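Local coordinates for protein acyl-coenzyme A oxidase 3 (Yarrowia lipolytica, PDB 5YS9) that oxidises acyl-CoA substrates to 2-trans-enoyl-CoA with FAD as cofactor, passing the electrons to oxygen to give hydrogen peroxide in peroxisomal fatty acid beta-oxidation, at residues M76-L81 with L247-K252; A87-L92 with I120-H125; A324-C329 with Y633-G638; K344-P349 with E625-V630. All coordinates share one frame; numbering follows the deposited sequence.

Contact 1. Residues M76-L81 with L247-K252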
# COMPACT_ATOMS: atom_id res chain seq x y z
N MET A 76 -13.81 3.41 -15.95
CA MET A 76 -13.35 3.09 -17.30
C MET A 76 -12.58 1.80 -17.29
O MET A 76 -11.60 1.72 -16.56
CB MET A 76 -12.39 4.16 -17.85
CG MET A 76 -13.06 5.38 -18.41
SD MET A 76 -11.85 6.37 -19.30
CE MET A 76 -12.79 7.87 -19.49
N PRO A 77 -12.96 0.83 -18.15
CA PRO A 77 -12.12 -0.36 -18.36
C PRO A 77 -10.86 -0.03 -19.18
O PRO A 77 -10.82 1.00 -19.85
CB PRO A 77 -13.02 -1.30 -19.18
CG PRO A 77 -13.85 -0.36 -19.99
CD PRO A 77 -14.02 0.92 -19.17
N LYS A 78 -9.89 -0.93 -19.17
CA LYS A 78 -8.60 -0.67 -19.78
C LYS A 78 -8.66 -0.26 -21.25
O LYS A 78 -7.90 0.57 -21.61
CB LYS A 78 -7.60 -1.81 -19.52
CG LYS A 78 -7.05 -2.60 -20.70
CD LYS A 78 -5.58 -3.01 -20.50
CE LYS A 78 -5.21 -4.36 -21.14
NZ LYS A 78 -4.95 -4.32 -22.61
N GLU A 79 -9.59 -0.76 -22.05
CA GLU A 79 -9.63 -0.47 -23.49
C GLU A 79 -9.98 0.99 -23.72
O GLU A 79 -9.54 1.58 -24.71
CB GLU A 79 -10.64 -1.33 -24.27
CG GLU A 79 -10.41 -2.85 -24.26
CD GLU A 79 -10.63 -3.55 -22.89
OE1 GLU A 79 -11.39 -3.04 -22.02
OE2 GLU A 79 -10.01 -4.63 -22.68
N GLN A 80 -10.73 1.58 -22.80
CA GLN A 80 -11.19 2.95 -22.91
C GLN A 80 -10.13 3.90 -22.41
O GLN A 80 -9.91 4.99 -22.99
CB GLN A 80 -12.51 3.11 -22.15
CG GLN A 80 -13.35 4.22 -22.72
CD GLN A 80 -14.60 4.57 -21.89
OE1 GLN A 80 -15.22 3.70 -21.24
NE2 GLN A 80 -15.00 5.86 -21.95
N LEU A 81 -9.46 3.50 -21.35
CA LEU A 81 -8.24 4.21 -20.91
C LEU A 81 -7.17 4.29 -22.02
O LEU A 81 -6.55 5.36 -22.25
CB LEU A 81 -7.65 3.52 -19.69
CG LEU A 81 -7.84 3.99 -18.22
CD1 LEU A 81 -8.83 5.09 -17.94
CD2 LEU A 81 -8.06 2.78 -17.32
N LEU A 247 6.67 -7.64 -31.52
CA LEU A 247 6.24 -6.98 -30.31
C LEU A 247 4.75 -7.22 -30.03
O LEU A 247 4.02 -7.73 -30.88
CB LEU A 247 6.53 -5.49 -30.44
CG LEU A 247 5.82 -4.75 -31.54
CD1 LEU A 247 4.35 -4.47 -31.25
CD2 LEU A 247 6.62 -3.46 -31.71
N GLY A 248 4.36 -6.97 -28.79
CA GLY A 248 3.01 -7.21 -28.33
C GLY A 248 2.67 -6.45 -27.07
O GLY A 248 3.54 -5.96 -26.40
N ASP A 249 1.39 -6.39 -26.75
CA ASP A 249 0.94 -5.76 -25.54
C ASP A 249 1.21 -6.64 -24.34
O ASP A 249 0.87 -7.80 -24.32
CB ASP A 249 -0.56 -5.50 -25.67
CG ASP A 249 -1.12 -4.66 -24.57
OD1 ASP A 249 -0.54 -4.56 -23.49
OD2 ASP A 249 -2.18 -4.09 -24.79
N ILE A 250 1.84 -6.06 -23.34
CA ILE A 250 2.11 -6.74 -22.09
C ILE A 250 0.86 -6.99 -21.27
O ILE A 250 0.82 -7.89 -20.47
CB ILE A 250 3.24 -6.08 -21.31
CG1 ILE A 250 4.53 -6.26 -22.10
CG2 ILE A 250 3.37 -6.69 -19.93
CD1 ILE A 250 5.76 -5.72 -21.43
N GLY A 251 -0.17 -6.19 -21.50
CA GLY A 251 -1.43 -6.43 -20.84
C GLY A 251 -1.66 -5.73 -19.54
O GLY A 251 -1.12 -4.68 -19.29
N LYS A 252 -2.52 -6.31 -18.72
CA LYS A 252 -2.98 -5.66 -17.51
C LYS A 252 -1.86 -5.37 -16.54
O LYS A 252 -1.06 -6.23 -16.23
CB LYS A 252 -4.03 -6.54 -16.84
CG LYS A 252 -4.68 -5.95 -15.60
CD LYS A 252 -5.75 -4.97 -15.97
CE LYS A 252 -6.46 -4.44 -14.76
NZ LYS A 252 -5.64 -3.47 -14.00

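Contact 2. Residues A87-L92 with I120-H125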
# COMPACT_ATOMS: atom_id res chain seq x y z
N ALA A 87 -6.68 10.54 -27.37
CA ALA A 87 -7.45 11.74 -27.58
C ALA A 87 -6.93 12.83 -26.66
O ALA A 87 -6.87 13.99 -27.01
CB ALA A 87 -8.91 11.48 -27.33
N ARG A 88 -6.57 12.42 -25.46
CA ARG A 88 -5.99 13.34 -24.51
C ARG A 88 -4.66 13.90 -25.00
O ARG A 88 -4.37 15.06 -24.84
CB ARG A 88 -5.89 12.66 -23.14
CG ARG A 88 -7.07 12.94 -22.22
CD ARG A 88 -8.00 11.76 -22.02
NE ARG A 88 -7.79 11.15 -20.72
CZ ARG A 88 -8.71 10.92 -19.80
NH1 ARG A 88 -9.97 11.24 -20.00
NH2 ARG A 88 -8.36 10.37 -18.66
N ILE A 89 -3.84 13.06 -25.62
CA ILE A 89 -2.57 13.48 -26.18
C ILE A 89 -2.74 14.50 -27.31
O ILE A 89 -1.99 15.46 -27.42
CB ILE A 89 -1.72 12.26 -26.60
CG1 ILE A 89 -1.09 11.62 -25.36
CG2 ILE A 89 -0.61 12.63 -27.56
CD1 ILE A 89 -0.73 10.17 -25.52
N ALA A 90 -3.74 14.29 -28.15
CA ALA A 90 -4.05 15.19 -29.26
C ALA A 90 -4.43 16.58 -28.75
O ALA A 90 -3.95 17.59 -29.30
CB ALA A 90 -5.15 14.60 -30.11
N ALA A 91 -5.26 16.64 -27.70
CA ALA A 91 -5.59 17.89 -27.01
C ALA A 91 -4.36 18.53 -26.40
O ALA A 91 -4.11 19.67 -26.68
CB ALA A 91 -6.65 17.68 -25.94
N LEU A 92 -3.58 17.83 -25.58
CA LEU A 92 -2.38 18.45 -24.95
C LEU A 92 -1.41 19.00 -25.99
O LEU A 92 -0.71 20.00 -25.76
CB LEU A 92 -1.64 17.43 -24.09
CG LEU A 92 -2.40 17.01 -22.80
CD1 LEU A 92 -1.78 15.81 -22.09
CD2 LEU A 92 -2.54 18.19 -21.86
N ILE A 120 2.29 9.72 -19.02
CA ILE A 120 3.40 8.82 -19.31
C ILE A 120 3.30 8.32 -20.71
O ILE A 120 4.32 8.17 -21.38
CB ILE A 120 3.49 7.61 -18.35
CG1 ILE A 120 3.52 8.07 -16.91
CG2 ILE A 120 4.76 6.81 -18.61
CD1 ILE A 120 4.62 9.09 -16.64
N ARG A 121 2.10 8.08 -21.20
CA ARG A 121 1.97 7.60 -22.55
C ARG A 121 2.52 8.60 -23.54
O ARG A 121 3.12 8.24 -24.52
CB ARG A 121 0.54 7.21 -22.90
CG ARG A 121 0.53 5.99 -23.79
CD ARG A 121 -0.82 5.73 -24.39
NE ARG A 121 -0.69 5.21 -25.73
CZ ARG A 121 -1.62 4.50 -26.33
NH1 ARG A 121 -2.74 4.23 -25.70
NH2 ARG A 121 -1.43 4.07 -27.55
N LEU A 122 2.31 9.87 -23.27
CA LEU A 122 3.01 10.91 -24.01
C LEU A 122 4.48 10.96 -23.62
O LEU A 122 5.37 10.99 -24.49
CB LEU A 122 2.39 12.27 -23.72
CG LEU A 122 2.81 13.34 -24.71
CD1 LEU A 122 2.66 12.82 -26.13
CD2 LEU A 122 1.99 14.60 -24.45
N GLY A 123 4.72 10.98 -22.33
CA GLY A 123 6.08 11.05 -21.78
C GLY A 123 7.15 10.15 -22.41
O GLY A 123 8.31 10.57 -22.56
N VAL A 124 6.79 8.94 -22.78
CA VAL A 124 7.78 8.04 -23.35
C VAL A 124 8.37 8.57 -24.64
O VAL A 124 9.54 8.39 -24.87
CB VAL A 124 7.26 6.60 -23.55
CG1 VAL A 124 6.83 5.99 -22.25
CG2 VAL A 124 6.15 6.55 -24.58
N HIS A 125 7.56 9.14 -25.51
CA HIS A 125 8.09 9.89 -26.62
C HIS A 125 8.66 11.25 -26.22
O HIS A 125 9.77 11.61 -26.56
CB HIS A 125 7.02 10.11 -27.68
CG HIS A 125 7.45 11.00 -28.79
ND1 HIS A 125 8.04 10.54 -29.94
CD2 HIS A 125 7.44 12.35 -28.89
CE1 HIS A 125 8.35 11.56 -30.71
NE2 HIS A 125 8.00 12.67 -30.10

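Contact 3. Residues A324-C329 with Y633-G638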
# COMPACT_ATOMS: atom_id res chain seq x y z
N ALA A 324 -8.35 13.77 2.96
CA ALA A 324 -8.50 13.18 4.33
C ALA A 324 -8.77 14.20 5.39
O ALA A 324 -9.58 13.92 6.27
CB ALA A 324 -7.28 12.37 4.73
N LEU A 325 -8.11 15.36 5.30
CA LEU A 325 -8.25 16.43 6.31
C LEU A 325 -9.60 17.13 6.29
O LEU A 325 -10.17 17.43 7.34
CB LEU A 325 -7.11 17.45 6.19
CG LEU A 325 -5.80 16.92 6.80
CD1 LEU A 325 -4.59 17.82 6.54
CD2 LEU A 325 -5.94 16.67 8.29
N ARG A 326 -10.11 17.41 5.10
CA ARG A 326 -11.44 18.00 4.96
C ARG A 326 -12.50 17.04 5.45
O ARG A 326 -13.38 17.46 6.23
CB ARG A 326 -11.74 18.40 3.51
CG ARG A 326 -11.05 19.67 3.12
CD ARG A 326 -11.26 19.95 1.65
NE ARG A 326 -10.41 21.07 1.28
CZ ARG A 326 -10.31 21.63 0.07
NH1 ARG A 326 -10.98 21.15 -0.97
NH2 ARG A 326 -9.47 22.66 -0.09
N TYR A 327 -12.42 15.78 5.02
CA TYR A 327 -13.25 14.73 5.63
C TYR A 327 -13.14 14.75 7.14
O TYR A 327 -14.14 14.81 7.84
CB TYR A 327 -12.85 13.33 5.16
CG TYR A 327 -13.80 12.25 5.62
CD1 TYR A 327 -15.12 12.24 5.22
CD2 TYR A 327 -13.37 11.23 6.42
CE1 TYR A 327 -16.00 11.28 5.65
CE2 TYR A 327 -14.25 10.26 6.86
CZ TYR A 327 -15.57 10.29 6.46
OH TYR A 327 -16.45 9.29 6.85
N ALA A 328 -11.93 14.74 7.65
CA ALA A 328 -11.75 14.75 9.09
C ALA A 328 -12.45 15.92 9.84
O ALA A 328 -12.84 15.75 11.00
CB ALA A 328 -10.27 14.73 9.39
N CYS A 329 -12.55 17.08 9.19
CA CYS A 329 -13.09 18.28 9.85
C CYS A 329 -14.59 18.23 10.01
O CYS A 329 -15.16 18.93 10.87
CB CYS A 329 -12.69 19.56 9.10
SG CYS A 329 -10.88 19.89 9.18
N TYR A 633 -3.66 25.57 5.82
CA TYR A 633 -2.58 24.80 5.22
C TYR A 633 -3.03 24.03 3.95
O TYR A 633 -2.28 23.96 2.98
CB TYR A 633 -2.06 23.79 6.23
CG TYR A 633 -1.32 24.35 7.43
CD1 TYR A 633 -0.15 25.08 7.28
CD2 TYR A 633 -1.74 24.05 8.73
CE1 TYR A 633 0.57 25.54 8.37
CE2 TYR A 633 -1.02 24.50 9.82
CZ TYR A 633 0.13 25.26 9.62
OH TYR A 633 0.84 25.70 10.68
N THR A 634 -4.25 23.47 3.98
CA THR A 634 -4.77 22.63 2.88
C THR A 634 -5.34 23.46 1.74
O THR A 634 -5.12 23.12 0.57
CB THR A 634 -5.82 21.65 3.37
OG1 THR A 634 -6.76 22.36 4.18
CG2 THR A 634 -5.20 20.61 4.21
N ASP A 635 -6.03 24.55 2.08
CA ASP A 635 -6.50 25.49 1.05
C ASP A 635 -5.36 26.16 0.36
O ASP A 635 -5.55 26.56 -0.79
CB ASP A 635 -7.43 26.58 1.60
CG ASP A 635 -8.83 26.07 1.92
OD1 ASP A 635 -9.25 24.97 1.48
OD2 ASP A 635 -9.52 26.81 2.63
N ALA A 636 -4.20 26.29 1.04
CA ALA A 636 -2.98 26.85 0.42
C ALA A 636 -2.48 26.14 -0.86
O ALA A 636 -1.83 26.81 -1.72
CB ALA A 636 -1.85 26.97 1.42
N PHE A 637 -2.79 24.84 -1.00
CA PHE A 637 -2.44 24.10 -2.23
C PHE A 637 -3.19 24.61 -3.47
O PHE A 637 -2.73 24.40 -4.58
CB PHE A 637 -2.72 22.64 -2.10
CG PHE A 637 -2.02 21.96 -0.95
CD1 PHE A 637 -0.63 21.98 -0.83
CD2 PHE A 637 -2.76 21.21 -0.04
CE1 PHE A 637 -0.00 21.30 0.23
CE2 PHE A 637 -2.14 20.51 1.01
CZ PHE A 637 -0.76 20.57 1.15
N GLY A 638 -4.34 25.24 -3.30
CA GLY A 638 -5.10 25.83 -4.41
C GLY A 638 -5.67 24.84 -5.41
O GLY A 638 -5.70 25.11 -6.60

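Contact 4. Residues K344-P349 with E625-V630. With FAD (flavin-adenine dinucleotide), chain D.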
# COMPACT_ATOMS: atom_id res chain seq x y z
N LYS A 344 -15.89 15.31 16.15
CA LYS A 344 -15.28 15.25 14.84
C LYS A 344 -13.93 14.60 14.99
O LYS A 344 -13.20 14.91 15.90
CB LYS A 344 -15.11 16.65 14.26
CG LYS A 344 -16.33 17.54 14.34
CD LYS A 344 -15.94 18.99 14.37
CE LYS A 344 -16.92 19.86 13.63
NZ LYS A 344 -16.25 20.97 12.92
N ILE A 345 -13.58 13.72 14.07
CA ILE A 345 -12.36 12.94 14.20
C ILE A 345 -11.11 13.82 14.21
O ILE A 345 -10.11 13.48 14.80
CB ILE A 345 -12.26 11.80 13.17
CG1 ILE A 345 -12.48 12.30 11.75
CG2 ILE A 345 -13.26 10.72 13.51
CD1 ILE A 345 -12.18 11.27 10.70
N ILE A 346 -11.20 14.97 13.55
CA ILE A 346 -10.10 15.90 13.52
C ILE A 346 -9.76 16.31 14.94
O ILE A 346 -8.62 16.58 15.25
CB ILE A 346 -10.42 17.14 12.68
CG1 ILE A 346 -9.16 17.93 12.39
CG2 ILE A 346 -11.42 18.03 13.38
CD1 ILE A 346 -8.06 17.15 11.73
N ASP A 347 -10.77 16.42 15.79
CA ASP A 347 -10.59 16.74 17.20
C ASP A 347 -9.87 15.70 18.06
O ASP A 347 -9.32 16.04 19.08
CB ASP A 347 -11.89 17.20 17.82
CG ASP A 347 -12.25 18.58 17.40
OD1 ASP A 347 -11.33 19.38 17.23
OD2 ASP A 347 -13.45 18.87 17.24
N TYR A 348 -9.91 14.44 17.69
CA TYR A 348 -9.14 13.41 18.38
C TYR A 348 -7.64 13.59 18.21
O TYR A 348 -7.17 13.83 17.12
CB TYR A 348 -9.50 12.02 17.86
CG TYR A 348 -10.89 11.59 18.19
CD1 TYR A 348 -11.40 11.76 19.45
CD2 TYR A 348 -11.70 11.01 17.24
CE1 TYR A 348 -12.68 11.37 19.76
CE2 TYR A 348 -12.97 10.61 17.53
CZ TYR A 348 -13.45 10.79 18.80
OH TYR A 348 -14.72 10.40 19.10
N PRO A 349 -6.89 13.43 19.28
CA PRO A 349 -5.43 13.55 19.16
C PRO A 349 -4.74 12.42 18.38
O PRO A 349 -3.66 12.65 17.79
CB PRO A 349 -4.96 13.53 20.64
CG PRO A 349 -6.15 14.04 21.41
CD PRO A 349 -7.37 13.55 20.67
N GLU A 625 -1.44 22.78 17.52
CA GLU A 625 -1.18 24.10 16.88
C GLU A 625 -1.43 24.09 15.37
O GLU A 625 -1.90 25.08 14.79
CB GLU A 625 0.25 24.61 17.15
CG GLU A 625 0.54 24.94 18.61
CD GLU A 625 -0.44 25.96 19.19
OE1 GLU A 625 -0.31 27.15 18.87
OE2 GLU A 625 -1.35 25.55 19.96
N VAL A 626 -1.08 22.96 14.76
CA VAL A 626 -1.27 22.74 13.36
C VAL A 626 -2.76 22.49 13.07
O VAL A 626 -3.33 23.12 12.15
CB VAL A 626 -0.32 21.64 12.87
CG1 VAL A 626 -0.69 21.12 11.50
CG2 VAL A 626 1.09 22.21 12.84
N ARG A 627 -3.40 21.65 13.88
CA ARG A 627 -4.81 21.40 13.74
C ARG A 627 -5.70 22.63 13.70
O ARG A 627 -6.68 22.64 12.96
CB ARG A 627 -5.29 20.51 14.87
CG ARG A 627 -6.78 20.20 14.77
CD ARG A 627 -7.58 21.09 15.70
NE ARG A 627 -9.01 20.86 15.62
CZ ARG A 627 -9.80 21.36 14.68
NH1 ARG A 627 -11.09 21.13 14.73
NH2 ARG A 627 -9.30 22.09 13.67
N ASP A 628 -5.36 23.65 14.46
CA ASP A 628 -6.17 24.85 14.52
C ASP A 628 -6.24 25.52 13.16
O ASP A 628 -7.25 26.07 12.79
CB ASP A 628 -5.63 25.81 15.56
CG ASP A 628 -6.57 26.96 15.84
OD1 ASP A 628 -7.65 26.72 16.36
OD2 ASP A 628 -6.22 28.10 15.53
N GLN A 629 -5.13 25.49 12.44
CA GLN A 629 -4.99 26.18 11.18
C GLN A 629 -5.13 25.27 9.97
O GLN A 629 -4.74 25.64 8.89
CB GLN A 629 -3.65 26.91 11.12
CG GLN A 629 -3.47 28.00 12.16
CD GLN A 629 -4.36 29.19 11.95
OE1 GLN A 629 -4.28 29.87 10.95
NE2 GLN A 629 -5.22 29.43 12.90
N VAL A 630 -5.69 24.09 10.15
CA VAL A 630 -5.64 23.05 9.13
C VAL A 630 -6.27 23.44 7.80
O VAL A 630 -5.76 23.07 6.76
CB VAL A 630 -6.29 21.76 9.64
CG1 VAL A 630 -7.76 21.97 9.90
CG2 VAL A 630 -6.08 20.64 8.64
PA FAD D . -15.51 5.61 10.94
O1A FAD D . -15.97 4.66 11.98
O2A FAD D . -16.05 6.98 10.87
O5B FAD D . -13.94 5.81 10.98
C5B FAD D . -13.38 6.63 9.97
C4B FAD D . -11.98 7.00 10.38
O4B FAD D . -12.04 7.74 11.59
C3B FAD D . -11.22 5.73 10.66
O3B FAD D . -9.92 5.81 10.11
C2B FAD D . -11.08 5.69 12.15
O2B FAD D . -9.83 5.12 12.51
C1B FAD D . -11.21 7.14 12.56
N9A FAD D . -11.87 7.11 13.86
C8A FAD D . -13.17 6.84 14.07
N7A FAD D . -13.44 6.86 15.39
C5A FAD D . -12.31 7.12 16.04
C6A FAD D . -11.89 7.28 17.45
N6A FAD D . -12.77 7.16 18.46
N1A FAD D . -10.61 7.55 17.69
C2A FAD D . -9.72 7.68 16.69
N3A FAD D . -10.02 7.55 15.40
C4A FAD D . -11.27 7.28 15.03
N1 FAD D . -21.22 -2.91 6.52
C2 FAD D . -22.28 -3.72 6.64
O2 FAD D . -23.04 -3.54 7.59
N3 FAD D . -22.54 -4.71 5.80
C4 FAD D . -21.77 -4.96 4.77
O4 FAD D . -22.04 -5.88 4.01
C4X FAD D . -20.58 -4.13 4.55
N5 FAD D . -19.76 -4.34 3.52
C5X FAD D . -18.69 -3.56 3.34
C6 FAD D . -17.88 -3.80 2.25
C7 FAD D . -16.78 -3.00 2.04
C7M FAD D . -15.90 -3.27 0.87
C8 FAD D . -16.49 -1.90 2.97
C8M FAD D . -15.29 -1.03 2.75
C9 FAD D . -17.30 -1.66 4.06
C9A FAD D . -18.40 -2.45 4.28
N10 FAD D . -19.24 -2.23 5.38
C10 FAD D . -20.35 -3.05 5.52
C1' FAD D . -19.01 -1.14 6.34
C2' FAD D . -17.75 -1.28 7.19
O2' FAD D . -17.98 -2.17 8.27
C3' FAD D . -17.31 0.09 7.71
O3' FAD D . -16.59 0.73 6.68
C4' FAD D . -16.39 0.05 8.93
O4' FAD D . -16.84 -0.98 9.80
C5' FAD D . -16.44 1.34 9.74
O5' FAD D . -15.70 2.42 9.20
P FAD D . -16.42 3.81 8.92
O1P FAD D . -16.46 4.07 7.46
O2P FAD D . -17.69 3.82 9.68
O3P FAD D . -15.46 4.94 9.49

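Contact 1. Residues M76-L81 with L247-K252
Two cations of one helix converge on OD2 of Asp249: Lys78 NZ forms a salt bridge to it at 3.5 Å, and Arg82, one turn further along helix 78-92, forms a second. The other oxygen of the same carboxylate closes an Asx turn, OD1 accepting from the backbone N of Gly251 at 2.6 Å with a fairly straight N-H (151°). That N-H comes from above the carboxylate plane rather than lying in it. Asp249, the last residue of strand 245-249, thus joins the beta domain to the N-terminal helical domain of the acyl-CoA oxidase fold. CG lies opposite the backbone N about CA-CB (chi1 -171°), which carries the carboxylate out to meet the lysine arriving from the opposite direction. Cutting this aspartate back to an alanine is likely to leave the ammonium of Lys78 without this counter-charge, take one partner from Arg82 and set the Gly251 turn loose.

Glycine suits position 251 because its backbone angles would jam a side chain against the carbonyl oxygen of Ile250. Pro77 fits the N-cap position: a helix start asks no hydrogen from its nitrogen, while its O accepts from Gln80 N and Leu81 N. Lysine suits position 78 because its long flexible chain, bent at several bonds, passes Gly251 and Lys252 N and still brings NZ to the acid. Lys252 sends its own NZ to Asp257, and its backbone N bonds Tyr438 of the second subunit. That same N lies 4.1 Å from Lys78 CE, the methylene just before the ammonium.

Contact 2. Residues A87-L92 with I120-H125
Ile89 and Leu122 mark the closest approach of two helical backbones, their CA atoms 6.5 Å apart, and each directs its CB toward the other helix. Segment 87-92 is the last part of helix 78-92, and 120-125 lies within helix 116-136. No hydrogen bond joins them, so the pairing rests on apolar surface. The tightest touch is between Ile89 CG2 and Leu122 CD1, at 3.6 Å. The second branch of the isoleucine works too: CG1 rests against Leu122 CB at 3.9 Å, and CD1 reaches the backbone, 3.8 Å from Leu122 N. The two side chains meet at a slant. With CG opposite the backbone N (chi1 -165°), Leu122 carries its CD1 methyl to Ile89 CG2.

This is helix-on-helix packing inside the N-terminal all-helical domain of the acyl-CoA oxidase fold. A branched isoleucine fits because its CB already spreads two arms, one for the leucine methyl and one for the main chain beyond it. Were the isoleucine cut back to an alanine, a gap would probably open beside Leu122 CD1, and Phe684 of the second subunit would lose part of its packing surface.

Arg121 meets Ile89 CD1 with its backbone C, at 4.1 Å, and with its CB. Its guanidinium goes to other work, bonding Ser207 and Asp260 of its own chain and Tyr676 of the second subunit. On helix 78-92, Arg88 turns from the seam to form salt bridges with Asp73 and Asp115.

Contact 3. Residues A324-C329 with Y633-G638
Arg326 NH2 lies 2.8 Å from Asp635 OD1, a salt bridge whose hydrogen bond is weak because the N-H is bent well away from the oxygen (121°). The two side chains cross at about a right angle, and the guanidinium and carboxylate planes are 68° apart, so the acid is held by one nitrogen rather than by a paired, flat grip. Arginine suits this place through its reach. Its chain runs extended from CG to NE, spanning the distance between the helices, while NH1 bonds the backbone O of Gly649. Asp635 has a second mate as well, its OD2 forming a salt bridge with Arg31.

Beside this link lies the apolar touch, Leu325 CD1 against Thr634 CG2 at 3.7 Å. Both segments belong to the C-terminal helical domains of the acyl-CoA oxidase fold: 324-329 comes near the end of the long helix 300-330, and 633-638 carries the short helix that begins at 630 into a turn. Threonine serves two neighbours there. With OG1 between the backbone N and the carbonyl carbon (chi1 48°), the hydroxyl bonds back to the O of Val630 within its own helix, and the methyl is left to face the leucine. Leu355 of helix 349-385 adds to the packing round Leu325.

Main-chain bonds shape the end of the second segment. A type I beta turn runs from Asp635 to Gly638, Gly638 N bonding Asp635 O at 3.1 Å. Gly638 has positive phi, which glycine tolerates without strain. Within the turn, Phe637 packs on Gln318, Ile321 and Thr322, an earlier part of helix 300-330.

Contact 4. Residues K344-P349 with E625-V630
Arg627 starts with CG opposite its backbone N (chi1 -180°) and then bends at chi2 (-99°), a turn that lays its guanidinium beside Ile346 and brings NE and NH1 to Asp347. Both nitrogens bond the same oxygen, Asp347 OD1: NH1 at 3.1 Å and NE at 3.2 Å, the oxygen lying almost in the guanidinium plane. The carboxylate plane is tilted 41° to it, and both donors come from one face of the carboxylate. Ile346 covers a face of the guanidinium, CG2 standing 3.4 Å from NH1; an aliphatic side chain fits there, packing on the flat cation without competing for its hydrogens.

Segment 344-349, with a 3-10 turn at 345-347, leads into helix 349-385, and its Ile345 and Tyr348 line the FAD pocket, which residues of the second subunit complete. Ile345 CD1 touches the ribose O4B at 3.6 Å, and the Tyr348 ring has adenine over one face, CE2 lying 3.5 Å from C6A.

The cation is shared, since Arg627 NH1 also forms a salt bridge with Glu30. Two acids round one buried guanidinium would probably stabilise its positive charge and help offset the nearby Lys344 ammonium.

How the contacts relate
Contacts 1 and 2 share helix 78-92, using its start and its end, with centres about 16 Å apart. Contact 2 is buried and purely apolar; contact 1 is only partly buried and rests on charge where the N-terminal helical and beta domains meet. Contacts 3 and 4, both buried, lie in the C-terminal helical region with centres about 11 Å apart, and about 35 and 43 Å from that of contact 1. They touch, Ile346 N probably bonding Ala328 O. Each has an arginine-aspartate bridge; contact 3 adds a methyl-methyl touch, contact 4 an isoleucine over the cation's face and a border with FAD. Contacts 1, 2 and 4 also meet the second subunit.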